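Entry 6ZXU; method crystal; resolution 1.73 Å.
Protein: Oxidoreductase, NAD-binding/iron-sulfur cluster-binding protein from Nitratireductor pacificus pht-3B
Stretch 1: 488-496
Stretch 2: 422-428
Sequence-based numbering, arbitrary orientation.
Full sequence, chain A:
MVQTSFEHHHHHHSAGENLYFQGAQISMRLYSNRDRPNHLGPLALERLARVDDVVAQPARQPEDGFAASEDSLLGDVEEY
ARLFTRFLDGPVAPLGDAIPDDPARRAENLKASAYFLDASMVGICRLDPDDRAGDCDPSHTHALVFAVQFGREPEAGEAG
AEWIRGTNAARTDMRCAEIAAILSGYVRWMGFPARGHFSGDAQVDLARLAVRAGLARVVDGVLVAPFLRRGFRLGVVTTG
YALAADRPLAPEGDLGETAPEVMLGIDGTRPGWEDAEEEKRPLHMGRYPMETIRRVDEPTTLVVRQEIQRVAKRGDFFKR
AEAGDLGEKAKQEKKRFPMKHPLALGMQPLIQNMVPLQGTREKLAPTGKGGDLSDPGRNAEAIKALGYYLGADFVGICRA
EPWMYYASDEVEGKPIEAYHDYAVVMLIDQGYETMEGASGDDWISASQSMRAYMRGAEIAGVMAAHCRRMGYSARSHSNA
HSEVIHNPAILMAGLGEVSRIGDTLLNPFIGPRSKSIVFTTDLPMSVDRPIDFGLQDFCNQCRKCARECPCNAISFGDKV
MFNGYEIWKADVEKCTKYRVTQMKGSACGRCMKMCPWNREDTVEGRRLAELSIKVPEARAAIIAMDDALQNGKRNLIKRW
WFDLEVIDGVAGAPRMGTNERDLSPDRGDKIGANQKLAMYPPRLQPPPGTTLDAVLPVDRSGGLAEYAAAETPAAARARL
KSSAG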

# COMPACT_ATOMS: atom_id res chain seq x y z
N PRO A 488 15.28 6.03 -6.16
CA PRO A 488 16.07 7.25 -5.88
C PRO A 488 15.20 8.43 -5.49
O PRO A 488 15.62 9.26 -4.70
CB PRO A 488 16.76 7.49 -7.20
CG PRO A 488 16.05 6.77 -8.21
CD PRO A 488 15.47 5.57 -7.54
N ALA A 489 13.95 8.46 -5.98
CA ALA A 489 12.99 9.44 -5.51
C ALA A 489 12.58 9.25 -4.06
O ALA A 489 12.51 10.22 -3.31
CB ALA A 489 11.79 9.45 -6.42
N ILE A 490 12.38 8.03 -3.62
CA ILE A 490 12.13 7.75 -2.19
C ILE A 490 13.32 8.26 -1.35
O ILE A 490 13.13 8.89 -0.32
CB ILE A 490 11.89 6.25 -1.91
CG1 ILE A 490 10.65 5.78 -2.66
CG2 ILE A 490 11.72 5.99 -0.44
CD1 ILE A 490 10.63 4.26 -2.77
N LEU A 491 14.54 8.01 -1.84
CA LEU A 491 15.75 8.46 -1.11
C LEU A 491 15.85 9.99 -1.07
O LEU A 491 16.04 10.55 -0.01
CB LEU A 491 16.96 7.92 -1.76
CG LEU A 491 18.23 8.26 -1.02
CD1 LEU A 491 18.40 7.48 0.27
CD2 LEU A 491 19.41 7.99 -1.94
N MET A 492 15.74 10.63 -2.21
CA MET A 492 15.87 12.12 -2.31
C MET A 492 14.74 12.89 -1.65
O MET A 492 14.94 13.96 -1.12
CB MET A 492 16.00 12.58 -3.73
CG MET A 492 17.33 12.20 -4.42
SD MET A 492 18.77 12.63 -3.37
CE MET A 492 19.72 11.25 -4.02
N ALA A 493 13.55 12.30 -1.59
CA ALA A 493 12.38 12.88 -0.87
C ALA A 493 12.42 12.66 0.61
O ALA A 493 11.55 13.16 1.31
CB ALA A 493 11.08 12.33 -1.47
N GLY A 494 13.48 12.01 1.15
CA GLY A 494 13.63 11.84 2.55
C GLY A 494 12.55 10.96 3.17
O GLY A 494 12.18 11.16 4.31
N LEU A 495 12.20 9.87 2.48
CA LEU A 495 11.21 8.90 3.05
C LEU A 495 11.82 7.60 3.48
O LEU A 495 11.18 6.86 4.19
CB LEU A 495 10.06 8.67 2.08
CG LEU A 495 9.21 9.88 1.74
CD1 LEU A 495 8.23 9.52 0.69
CD2 LEU A 495 8.56 10.49 2.92
N GLY A 496 13.11 7.37 3.17
CA GLY A 496 13.80 6.18 3.59
C GLY A 496 15.28 6.30 3.41
O GLY A 496 15.75 7.18 2.78
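Stretch 2 422-428: YAVVMLI

Residues 422-428 form an extended β-strand that packs against the last turn of a helix, residues 488-492, and the loop that follows it. The strand runs nearly perpendicular to the helix, with a signed crossing angle of -91° and a closest approach of 8.6 Å between the two axes. Ala489 and Ile490 are the helix residues that touch the strand. The strand keeps regular β geometry throughout, with phi between -129° and -99° and psi between 119° and 153°, so its side chains alternate: Ala423, Val425 and Leu427 have their CA-to-CB bonds directed toward stretch 1, whereas those of Val424 and Met426 are directed away. Tyr422 and Ile428, at the two ends, lie out of reach.

Pro488 makes no contact with the strand, but its carbonyl oxygen accepts a hydrogen bond from the amide of Met492 (Met492 N to Pro488 O, 2.8 Å), part of the regular helical pattern. Contact begins at Ala489, whose CA-to-CB bond points toward the strand. CB of Ala489 lies 4.4 Å from CB of Ala423 and 3.8 Å from CG2 of Val425, and thus touches two successive inward-facing residues. Ile490 follows with the closest CA-CA distance between the stretches, 6.4 Å from its CA to CA of Val425. The CA-to-CB bond of Ile490 points sideways, yet the side chain, with chi1 in m and chi2 in t, brings Ile490 CG1 to 3.8 Å from Val425 CG1 and, more loosely, to 4.5 Å from Leu427 CD2.

Leu491 is out of reach of the strand, and the side chain of Met492 ends leading away from it, as expected for residues on other sides of the helix. One turn beyond Ala489, Ala493 again directs its CA-to-CB bond toward the strand, with Ala493 CB 4.0 Å from CG2 of Val425. Its amide is bonded to the carbonyl of Ala489 (Ala493 N to Ala489 O, 2.9 Å), which ties together the two alanines that pack on the same valine methyl.

At Gly494 the chain leaves helical geometry with a positive phi of 66°, a conformation that favours glycine. Two bonds back into the last turn define a Schellman motif: Gly494 N to Leu491 O at 3.2 Å and Leu495 N to Ile490 O at 3.1 Å. Gly494 itself does not touch the strand, but Leu495, whose amide closes the motif, has its CA-to-CB bond directed toward it. In an m, t rotamer, Leu495 places CD1 3.6 Å from the carbonyl oxygen of Val425, 3.8 Å from Val425 CG1 and 4.0 Å from Leu427 CG. Gly496 then continues without contact.

Val425 is therefore the centre of the interface, touched by Ala489, Ile490, Ala493 and Leu495 and covered over the largest area, 82 Å². No hydrogen bond joins the two stretches; the contact, which buries 300 Å² summed over both sides, consists mainly of apolar side-chain packing, with one methyl of Leu495 also resting against the Val425 carbonyl.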

# COMPACT_ATOMS: atom_id res chain seq x y z
N TYR A 422 9.48 17.85 -10.96
CA TYR A 422 9.35 17.40 -9.59
C TYR A 422 8.73 16.02 -9.50
O TYR A 422 7.99 15.61 -10.38
CB TYR A 422 8.49 18.37 -8.77
CG TYR A 422 9.01 19.76 -8.68
CD1 TYR A 422 10.05 20.07 -7.80
CD2 TYR A 422 8.58 20.75 -9.59
CE1 TYR A 422 10.60 21.32 -7.75
CE2 TYR A 422 9.14 22.01 -9.56
CZ TYR A 422 10.12 22.28 -8.64
OH TYR A 422 10.66 23.50 -8.56
N ALA A 423 9.06 15.31 -8.43
CA ALA A 423 8.48 13.99 -8.13
C ALA A 423 7.82 14.09 -6.78
O ALA A 423 8.44 14.55 -5.80
CB ALA A 423 9.55 12.90 -8.08
N VAL A 424 6.54 13.79 -6.74
CA VAL A 424 5.80 13.64 -5.49
C VAL A 424 5.74 12.13 -5.20
O VAL A 424 5.30 11.34 -6.01
CB VAL A 424 4.40 14.21 -5.58
CG1 VAL A 424 3.68 14.10 -4.22
CG2 VAL A 424 4.52 15.66 -6.03
N VAL A 425 6.31 11.75 -4.06
CA VAL A 425 6.48 10.38 -3.68
C VAL A 425 5.59 10.13 -2.47
O VAL A 425 5.63 10.84 -1.45
CB VAL A 425 7.93 10.09 -3.27
CG1 VAL A 425 8.16 8.61 -3.05
CG2 VAL A 425 8.86 10.60 -4.34
N MET A 426 4.81 9.05 -2.56
CA MET A 426 3.93 8.65 -1.46
C MET A 426 4.14 7.21 -1.12
O MET A 426 4.41 6.40 -1.98
CB MET A 426 2.52 8.92 -1.79
CG MET A 426 2.31 10.39 -1.88
SD MET A 426 0.73 10.94 -2.50
CE MET A 426 0.87 10.33 -4.20
N LEU A 427 4.12 6.91 0.17
CA LEU A 427 4.26 5.55 0.68
C LEU A 427 2.90 5.07 1.21
O LEU A 427 2.23 5.80 1.92
CB LEU A 427 5.30 5.45 1.71
CG LEU A 427 6.73 5.88 1.46
CD1 LEU A 427 7.57 5.55 2.75
CD2 LEU A 427 7.34 5.17 0.28
N ILE A 428 2.55 3.86 0.87
CA ILE A 428 1.37 3.14 1.36
C ILE A 428 1.89 1.95 2.17
O ILE A 428 2.64 1.13 1.64
CB ILE A 428 0.49 2.67 0.20
CG1 ILE A 428 0.13 3.80 -0.76
CG2 ILE A 428 -0.75 1.99 0.76
CD1 ILE A 428 -0.72 4.85 -0.07